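Long-range contact in Nop domain-containing protein (Archaeoglobus fulgidus, PDB 1NT2), which probably binds box C/D guide RNA and, as the Nop5p partner of fibrillarin, forms part of the archaeal sRNP core: residues P140-L145 against K232-R237. Sequence-based numbering, arbitrary orientation.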
loop_
_atom_site.group_PDB
_atom_site.type_symbol
_atom_site.label_atom_id
_atom_site.label_comp_id
_atom_site.label_asym_id
_atom_site.label_seq_id
_atom_site.Cartn_x
_atom_site.Cartn_y
_atom_site.Cartn_z
ATOM N N PRO B 140 -18.275 29.057 2.672
ATOM C CA PRO B 140 -19.684 28.879 3.023
ATOM C C PRO B 140 -20.540 28.421 1.849
ATOM O O PRO B 140 -21.076 27.314 1.861
ATOM C CB PRO B 140 -20.087 30.255 3.520
ATOM C CG PRO B 140 -19.300 31.144 2.626
ATOM C CD PRO B 140 -17.932 30.488 2.634
ATOM N N ASN B 141 -20.661 29.277 0.840
ATOM C CA ASN B 141 -21.454 28.988 -0.351
ATOM C C ASN B 141 -21.398 27.524 -0.781
ATOM O O ASN B 141 -22.327 27.038 -1.422
ATOM C CB ASN B 141 -21.007 29.893 -1.503
ATOM C CG ASN B 141 -21.167 31.373 -1.178
ATOM O OD1 ASN B 141 -22.282 31.855 -1.006
ATOM N ND2 ASN B 141 -20.051 32.096 -1.089
ATOM N N MET B 142 -20.314 26.831 -0.429
ATOM C CA MET B 142 -20.162 25.414 -0.763
ATOM C C MET B 142 -20.687 24.516 0.346
ATOM O O MET B 142 -21.551 23.670 0.111
ATOM C CB MET B 142 -18.700 25.061 -1.002
ATOM C CG MET B 142 -18.213 25.301 -2.400
ATOM S SD MET B 142 -16.577 24.595 -2.591
ATOM C CE MET B 142 -17.015 22.940 -3.149
ATOM N N THR B 143 -20.139 24.689 1.547
ATOM C CA THR B 143 -20.555 23.903 2.703
ATOM C C THR B 143 -22.077 23.894 2.724
ATOM O O THR B 143 -22.706 22.876 3.010
ATOM C CB THR B 143 -20.018 24.514 4.034
ATOM O OG1 THR B 143 -20.256 25.924 4.050
ATOM C CG2 THR B 143 -18.527 24.273 4.188
ATOM N N GLU B 144 -22.653 25.041 2.383
ATOM C CA GLU B 144 -24.097 25.236 2.332
ATOM C C GLU B 144 -24.822 24.216 1.452
ATOM O O GLU B 144 -25.803 23.603 1.871
ATOM C CB GLU B 144 -24.393 26.640 1.809
ATOM C CG GLU B 144 -25.859 26.978 1.741
ATOM C CD GLU B 144 -26.479 27.060 3.113
ATOM O OE1 GLU B 144 -26.467 26.036 3.833
ATOM O OE2 GLU B 144 -26.974 28.148 3.475
ATOM N N LEU B 145 -24.332 24.050 0.229
ATOM C CA LEU B 145 -24.932 23.133 -0.743
ATOM C C LEU B 145 -24.745 21.626 -0.499
ATOM O O LEU B 145 -25.701 20.844 -0.597
ATOM C CB LEU B 145 -24.410 23.446 -2.153
ATOM C CG LEU B 145 -24.432 24.877 -2.675
ATOM C CD1 LEU B 145 -24.345 24.825 -4.191
ATOM C CD2 LEU B 145 -25.697 25.580 -2.238
ATOM N N LYS B 232 -16.626 29.553 -6.675
ATOM C CA LYS B 232 -16.056 30.818 -7.137
ATOM C C LYS B 232 -16.481 31.968 -6.245
ATOM O O LYS B 232 -15.676 32.824 -5.864
ATOM C CB LYS B 232 -16.492 31.118 -8.562
ATOM C CG LYS B 232 -15.904 32.397 -9.102
ATOM C CD LYS B 232 -16.617 32.841 -10.368
ATOM C CE LYS B 232 -16.438 31.854 -11.526
ATOM N NZ LYS B 232 -17.098 32.368 -12.760
ATOM N N ILE B 233 -17.760 31.985 -5.913
ATOM C CA ILE B 233 -18.273 33.039 -5.071
ATOM C C ILE B 233 -17.651 32.988 -3.678
ATOM O O ILE B 233 -17.440 34.023 -3.064
ATOM C CB ILE B 233 -19.801 32.965 -5.005
ATOM C CG1 ILE B 233 -20.346 32.967 -6.439
ATOM C CG2 ILE B 233 -20.352 34.144 -4.203
ATOM C CD1 ILE B 233 -21.832 32.967 -6.546
ATOM N N ASP B 234 -17.345 31.794 -3.182
ATOM C CA ASP B 234 -16.717 31.659 -1.869
ATOM C C ASP B 234 -15.326 32.297 -1.884
ATOM O O ASP B 234 -14.972 33.117 -1.026
ATOM C CB ASP B 234 -16.540 30.185 -1.510
ATOM C CG ASP B 234 -17.816 29.538 -1.058
ATOM O OD1 ASP B 234 -18.448 30.082 -0.131
ATOM O OD2 ASP B 234 -18.180 28.481 -1.617
ATOM N N TYR B 235 -14.551 31.887 -2.882
ATOM C CA TYR B 235 -13.174 32.310 -3.096
ATOM C C TYR B 235 -12.959 33.798 -3.424
ATOM O O TYR B 235 -11.912 34.356 -3.104
ATOM C CB TYR B 235 -12.586 31.416 -4.199
ATOM C CG TYR B 235 -11.105 31.559 -4.460
ATOM C CD1 TYR B 235 -10.627 31.674 -5.766
ATOM C CD2 TYR B 235 -10.186 31.578 -3.418
ATOM C CE1 TYR B 235 -9.271 31.811 -6.030
ATOM C CE2 TYR B 235 -8.823 31.712 -3.671
ATOM C CZ TYR B 235 -8.371 31.833 -4.983
ATOM O OH TYR B 235 -7.033 32.006 -5.256
ATOM N N PHE B 236 -13.940 34.446 -4.045
ATOM C CA PHE B 236 -13.788 35.853 -4.416
ATOM C C PHE B 236 -14.651 36.833 -3.628
ATOM O O PHE B 236 -14.348 38.033 -3.566
ATOM C CB PHE B 236 -14.080 36.017 -5.900
ATOM C CG PHE B 236 -13.122 35.284 -6.780
ATOM C CD1 PHE B 236 -11.787 35.655 -6.825
ATOM C CD2 PHE B 236 -13.545 34.208 -7.549
ATOM C CE1 PHE B 236 -10.879 34.962 -7.628
ATOM C CE2 PHE B 236 -12.650 33.508 -8.354
ATOM C CZ PHE B 236 -11.312 33.886 -8.393
ATOM N N ARG B 237 -15.730 36.313 -3.046
ATOM C CA ARG B 237 -16.676 37.094 -2.241
ATOM C C ARG B 237 -16.467 36.781 -0.760
ATOM O O ARG B 237 -16.239 37.678 0.052
ATOM C CB ARG B 237 -18.122 36.735 -2.623
ATOM C CG ARG B 237 -18.870 37.753 -3.474
ATOM C CD ARG B 237 -19.722 38.679 -2.616
ATOM N NE ARG B 237 -18.909 39.493 -1.721
ATOM C CZ ARG B 237 -19.393 40.465 -0.956
ATOM N NH1 ARG B 237 -20.691 40.742 -0.976
ATOM N NH2 ARG B 237 -18.578 41.165 -0.180
#
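Asp-234 carries this buried contact, its carboxylate lying at the first turn of helix 140-146. Asp-234 OD1 accepts a weak hydrogen bond from ND2 of Asn-141, 2.7 Å long and bent to 124° at the hydrogen. The amide and carboxylate planes are turned 37° apart, and the two side chains run past each other in opposite directions. Because the carboxylate faces the N-terminal turn of helix 140-146, a negative charge here would probably be favoured by the positive end of the helix dipole. The Met-142 side chain crosses that of Asp-234 at about a right angle, its CG nearest OD2, before its chain bends away to Leu-164. In this all-helical part of the Nop domain, the axes of 140-145 and 232-236, the latter at the C-terminal end of helix 217-236, approach to 8.4 Å and run roughly antiparallel (147°). An alanine at Asp-234, lacking the carboxylate, would probably lose the weak bond to Asn-141 and loosen the fit of the helix start against helix 217-236. Asn-141 CG sits anti to the carbonyl carbon, bringing ND2 within 3.7 Å of Ile-233 CG2. The stronger polar partner of the Asn-141 amide is Glu-239 O, which accepts a hydrogen bond from ND2 and so positions it, and Ile-233 itself packs on Leu-26 of helix 21-27.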